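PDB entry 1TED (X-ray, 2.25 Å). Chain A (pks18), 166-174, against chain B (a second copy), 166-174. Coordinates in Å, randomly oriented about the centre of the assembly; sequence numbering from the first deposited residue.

Chain A 166-174: SRVVVNFMG
Chain B (166-174) SRVVVNFMG

How do the two backbones meet? Residues 166-171 of each copy form an extended strand, with phi from about -75° to -141° and psi from about 106° to 153°, and the two strands cross at 104°, their axes approaching to 4.9 Å. The crossing lies where like meets like: the CA atoms of V170(A) and V170(B) stand 5.2 Å apart, those of N171(A) and N171(B) 5.9 Å. So steep a crossing keeps the contact short, and S166 and G174 of both copies stay clear of it.

How do the backbones touch at the crossing? Carbonyl oxygens lodge against alpha carbons. V169(A) O lies 3.3 Å from V170(B) CA, and V169(B) O lies 3.4 Å from V170(A) CA, both nearly straight CA-H...O contacts. N171(A) N also gives a weak hydrogen bond to V169(B) O, 3.4 Å away. Both V169 carbonyl oxygens are acceptors, so their 3.5 Å separation is mere proximity.

Which bump fills which hollow? After F172, whose positive phi (56° in A, 60° in B) turns the chain, M173 points toward the partner, chi1 m and chi3 p, and its thioether lies along the other strand between R167 and V169. M173(A) CE sits 3.1 Å from R167(B) O, and M173(B) CE 3.7 Å from R167(A) O. Each sulfur accepts a weak hydrogen bond: V169(A) N to M173(B) SD and V169(B) N to M173(A) SD, both 3.5 Å. Sulfur's large, diffuse lone pairs suit such long bonds.

How do the valines fit? All are t and point sideways. The methyls of V168 and V170 meet on one side of the crossing, while V169 packs by M173 of the partner: V170(A) CG2 packs 3.5 Å from V168(B) CG1, while V168(A) CG1 lies 4.2 Å from V170(B) CG2. The reciprocal pairs are thus unequally tight. M173(A) CE adds an apolar contact with V169(B) CG2 at 4.2 Å.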

ATOM      1  N   SER A 166      -0.625 -11.491  -8.786  1.00 26.88           N
ATOM      2  CA  SER A 166       0.096 -10.759  -7.751  1.00 28.75           C
ATOM      3  C   SER A 166      -0.726  -9.525  -7.425  1.00 27.37           C
ATOM      4  O   SER A 166      -1.264  -8.877  -8.325  1.00 28.53           O
ATOM      5  CB  SER A 166       1.473 -10.332  -8.254  1.00 29.59           C
ATOM      6  OG  SER A 166       2.098 -11.401  -8.940  1.00 36.34           O
ATOM      7  N   ARG A 167      -0.832  -9.203  -6.145  1.00 26.17           N
ATOM      8  CA  ARG A 167      -1.602  -8.036  -5.734  1.00 26.64           C
ATOM      9  C   ARG A 167      -0.848  -7.161  -4.755  1.00 27.72           C
ATOM     10  O   ARG A 167      -0.099  -7.655  -3.902  1.00 28.68           O
ATOM     11  CB  ARG A 167      -2.935  -8.466  -5.119  1.00 26.08           C
ATOM     12  CG  ARG A 167      -3.911  -9.031  -6.141  1.00 29.38           C
ATOM     13  CD  ARG A 167      -5.179  -9.571  -5.488  1.00 32.06           C
ATOM     14  NE  ARG A 167      -4.952 -10.851  -4.820  1.00 31.87           N
ATOM     15  CZ  ARG A 167      -4.954 -11.028  -3.502  1.00 32.57           C
ATOM     16  NH1 ARG A 167      -5.175 -10.005  -2.686  1.00 27.73           N
ATOM     17  NH2 ARG A 167      -4.723 -12.235  -3.005  1.00 31.33           N
ATOM     18  N   VAL A 168      -1.049  -5.854  -4.900  1.00 27.87           N
ATOM     19  CA  VAL A 168      -0.423  -4.853  -4.050  1.00 28.36           C
ATOM     20  C   VAL A 168      -1.437  -3.748  -3.743  1.00 28.04           C
ATOM     21  O   VAL A 168      -1.989  -3.130  -4.650  1.00 27.13           O
ATOM     22  CB  VAL A 168       0.806  -4.227  -4.749  1.00 29.70           C
ATOM     23  CG1 VAL A 168       1.450  -3.180  -3.841  1.00 30.73           C
ATOM     24  CG2 VAL A 168       1.807  -5.311  -5.108  1.00 29.05           C
ATOM     25  N   VAL A 169      -1.689  -3.508  -2.462  1.00 28.59           N
ATOM     26  CA  VAL A 169      -2.627  -2.464  -2.070  1.00 29.24           C
ATOM     27  C   VAL A 169      -1.862  -1.237  -1.564  1.00 29.77           C
ATOM     28  O   VAL A 169      -1.066  -1.327  -0.628  1.00 30.42           O
ATOM     29  CB  VAL A 169      -3.598  -2.972  -0.984  1.00 27.42           C
ATOM     30  CG1 VAL A 169      -4.520  -1.861  -0.526  1.00 28.39           C
ATOM     31  CG2 VAL A 169      -4.415  -4.106  -1.533  1.00 26.80           C
ATOM     32  N   VAL A 170      -2.115  -0.098  -2.203  1.00 30.57           N
ATOM     33  CA  VAL A 170      -1.462   1.165  -1.870  1.00 30.10           C
ATOM     34  C   VAL A 170      -2.414   2.147  -1.205  1.00 29.47           C
ATOM     35  O   VAL A 170      -3.264   2.741  -1.867  1.00 29.48           O
ATOM     36  CB  VAL A 170      -0.896   1.830  -3.131  1.00 31.42           C
ATOM     37  CG1 VAL A 170      -0.267   3.170  -2.779  1.00 31.65           C
ATOM     38  CG2 VAL A 170       0.124   0.917  -3.774  1.00 31.39           C
ATOM     39  N   ASN A 171      -2.247   2.320   0.102  1.00 28.54           N
ATOM     40  CA  ASN A 171      -3.085   3.212   0.882  1.00 29.82           C
ATOM     41  C   ASN A 171      -2.343   4.450   1.387  1.00 29.80           C
ATOM     42  O   ASN A 171      -1.123   4.427   1.582  1.00 28.96           O
ATOM     43  CB  ASN A 171      -3.671   2.468   2.086  1.00 32.92           C
ATOM     44  CG  ASN A 171      -4.596   1.339   1.685  1.00 36.68           C
ATOM     45  OD1 ASN A 171      -5.614   1.553   1.023  1.00 38.43           O
ATOM     46  ND2 ASN A 171      -4.246   0.123   2.086  1.00 39.31           N
ATOM     47  N   PHE A 172      -3.104   5.523   1.593  1.00 27.57           N
ATOM     48  CA  PHE A 172      -2.597   6.790   2.114  1.00 26.97           C
ATOM     49  C   PHE A 172      -1.445   7.484   1.398  1.00 27.52           C
ATOM     50  O   PHE A 172      -0.633   8.170   2.031  1.00 27.94           O
ATOM     51  CB  PHE A 172      -2.258   6.644   3.604  1.00 24.34           C
ATOM     52  CG  PHE A 172      -3.365   7.099   4.520  1.00 23.38           C
ATOM     53  CD1 PHE A 172      -4.650   7.306   4.029  1.00 21.98           C
ATOM     54  CD2 PHE A 172      -3.121   7.323   5.871  1.00 23.63           C
ATOM     55  CE1 PHE A 172      -5.678   7.734   4.870  1.00 22.14           C
ATOM     56  CE2 PHE A 172      -4.139   7.750   6.720  1.00 23.27           C
ATOM     57  CZ  PHE A 172      -5.422   7.956   6.216  1.00 24.81           C
ATOM     58  N   MET A 173      -1.361   7.305   0.083  1.00 26.82           N
ATOM     59  CA  MET A 173      -0.340   8.001  -0.674  1.00 26.12           C
ATOM     60  C   MET A 173      -1.064   9.168  -1.357  1.00 25.73           C
ATOM     61  O   MET A 173      -0.533   9.831  -2.248  1.00 27.84           O
ATOM     62  CB  MET A 173       0.359   7.062  -1.669  1.00 24.80           C
ATOM     63  CG  MET A 173       1.176   5.991  -0.950  1.00 26.97           C
ATOM     64  SD  MET A 173       2.516   5.253  -1.878  1.00 29.11           S
ATOM     65  CE  MET A 173       3.844   6.400  -1.483  1.00 30.66           C
ATOM     66  N   GLY A 174      -2.297   9.393  -0.914  1.00 23.68           N
ATOM     67  CA  GLY A 174      -3.109  10.496  -1.407  1.00 26.61           C
ATOM     68  C   GLY A 174      -3.418  10.744  -2.877  1.00 26.84           C
ATOM     69  O   GLY A 174      -3.613   9.825  -3.676  1.00 27.06           O
TER
ATOM     70  N   SER B 166      11.871   6.357  -4.953  1.00 28.61           N
ATOM     71  CA  SER B 166      10.506   5.870  -5.141  1.00 28.39           C
ATOM     72  C   SER B 166       9.992   5.257  -3.838  1.00 27.48           C
ATOM     73  O   SER B 166      10.751   4.627  -3.096  1.00 27.09           O
ATOM     74  CB  SER B 166      10.465   4.823  -6.259  1.00 30.16           C
ATOM     75  OG  SER B 166      11.099   5.293  -7.439  1.00 32.76           O
ATOM     76  N   ARG B 167       8.703   5.444  -3.569  1.00 26.34           N
ATOM     77  CA  ARG B 167       8.084   4.923  -2.361  1.00 26.11           C
ATOM     78  C   ARG B 167       6.678   4.364  -2.564  1.00 27.91           C
ATOM     79  O   ARG B 167       5.881   4.911  -3.324  1.00 28.29           O
ATOM     80  CB  ARG B 167       8.048   6.016  -1.291  1.00 26.40           C
ATOM     81  CG  ARG B 167       9.418   6.325  -0.722  1.00 30.59           C
ATOM     82  CD  ARG B 167       9.392   7.464   0.264  1.00 30.94           C
ATOM     83  NE  ARG B 167       9.028   8.718  -0.384  1.00 34.58           N
ATOM     84  CZ  ARG B 167       7.825   9.277  -0.319  1.00 34.43           C
ATOM     85  NH1 ARG B 167       6.848   8.701   0.373  1.00 31.78           N
ATOM     86  NH2 ARG B 167       7.600  10.414  -0.957  1.00 33.73           N
ATOM     87  N   VAL B 168       6.390   3.254  -1.889  1.00 27.12           N
ATOM     88  CA  VAL B 168       5.073   2.636  -1.952  1.00 26.47           C
ATOM     89  C   VAL B 168       4.752   2.132  -0.562  1.00 26.39           C
ATOM     90  O   VAL B 168       5.573   1.462   0.069  1.00 24.00           O
ATOM     91  CB  VAL B 168       5.013   1.427  -2.909  1.00 28.37           C
ATOM     92  CG1 VAL B 168       3.559   1.049  -3.147  1.00 23.76           C
ATOM     93  CG2 VAL B 168       5.704   1.746  -4.209  1.00 26.85           C
ATOM     94  N   VAL B 169       3.565   2.475  -0.081  1.00 26.98           N
ATOM     95  CA  VAL B 169       3.125   2.051   1.236  1.00 29.25           C
ATOM     96  C   VAL B 169       2.060   0.968   1.090  1.00 30.66           C
ATOM     97  O   VAL B 169       0.981   1.202   0.541  1.00 30.43           O
ATOM     98  CB  VAL B 169       2.541   3.231   2.028  1.00 30.93           C
ATOM     99  CG1 VAL B 169       2.113   2.764   3.425  1.00 30.94           C
ATOM    100  CG2 VAL B 169       3.574   4.343   2.124  1.00 30.33           C
ATOM    101  N   VAL B 170       2.380  -0.221   1.585  1.00 31.63           N
ATOM    102  CA  VAL B 170       1.478  -1.370   1.517  1.00 30.93           C
ATOM    103  C   VAL B 170       0.771  -1.558   2.855  1.00 30.35           C
ATOM    104  O   VAL B 170       1.385  -1.995   3.827  1.00 29.43           O
ATOM    105  CB  VAL B 170       2.277  -2.639   1.182  1.00 32.10           C
ATOM    106  CG1 VAL B 170       1.334  -3.811   0.948  1.00 33.20           C
ATOM    107  CG2 VAL B 170       3.148  -2.382  -0.039  1.00 29.24           C
ATOM    108  N   ASN B 171      -0.516  -1.220   2.899  1.00 29.43           N
ATOM    109  CA  ASN B 171      -1.299  -1.330   4.124  1.00 28.40           C
ATOM    110  C   ASN B 171      -2.403  -2.378   4.052  1.00 27.99           C
ATOM    111  O   ASN B 171      -2.953  -2.645   2.989  1.00 27.64           O
ATOM    112  CB  ASN B 171      -1.952   0.014   4.481  1.00 30.10           C
ATOM    113  CG  ASN B 171      -0.945   1.072   4.916  1.00 34.44           C
ATOM    114  OD1 ASN B 171      -0.099   0.833   5.786  1.00 37.12           O
ATOM    115  ND2 ASN B 171      -1.049   2.260   4.326  1.00 36.76           N
ATOM    116  N   PHE B 172      -2.716  -2.953   5.208  1.00 26.60           N
ATOM    117  CA  PHE B 172      -3.765  -3.949   5.352  1.00 27.14           C
ATOM    118  C   PHE B 172      -3.643  -5.238   4.552  1.00 26.82           C
ATOM    119  O   PHE B 172      -4.658  -5.851   4.196  1.00 26.13           O
ATOM    120  CB  PHE B 172      -5.131  -3.299   5.092  1.00 27.40           C
ATOM    121  CG  PHE B 172      -5.944  -3.087   6.347  1.00 27.29           C
ATOM    122  CD1 PHE B 172      -5.322  -3.013   7.589  1.00 23.81           C
ATOM    123  CD2 PHE B 172      -7.325  -2.924   6.282  1.00 27.81           C
ATOM    124  CE1 PHE B 172      -6.054  -2.782   8.738  1.00 23.63           C
ATOM    125  CE2 PHE B 172      -8.072  -2.689   7.434  1.00 23.47           C
ATOM    126  CZ  PHE B 172      -7.436  -2.618   8.663  1.00 25.66           C
ATOM    127  N   MET B 173      -2.409  -5.651   4.274  1.00 24.85           N
ATOM    128  CA  MET B 173      -2.176  -6.899   3.564  1.00 25.03           C
ATOM    129  C   MET B 173      -1.793  -7.964   4.601  1.00 26.28           C
ATOM    130  O   MET B 173      -1.375  -9.073   4.278  1.00 27.07           O
ATOM    131  CB  MET B 173      -1.108  -6.717   2.474  1.00 24.92           C
ATOM    132  CG  MET B 173      -1.614  -5.800   1.351  1.00 24.25           C
ATOM    133  SD  MET B 173      -1.010  -6.142  -0.309  1.00 26.39           S
ATOM    134  CE  MET B 173      -2.083  -7.539  -0.810  1.00 23.35           C
ATOM    135  N   GLY B 174      -1.956  -7.583   5.862  1.00 27.26           N
ATOM    136  CA  GLY B 174      -1.717  -8.466   6.986  1.00 28.49           C
ATOM    137  C   GLY B 174      -0.402  -9.177   7.200  1.00 29.01           C
ATOM    138  O   GLY B 174       0.679  -8.672   6.889  1.00 29.33           O
TER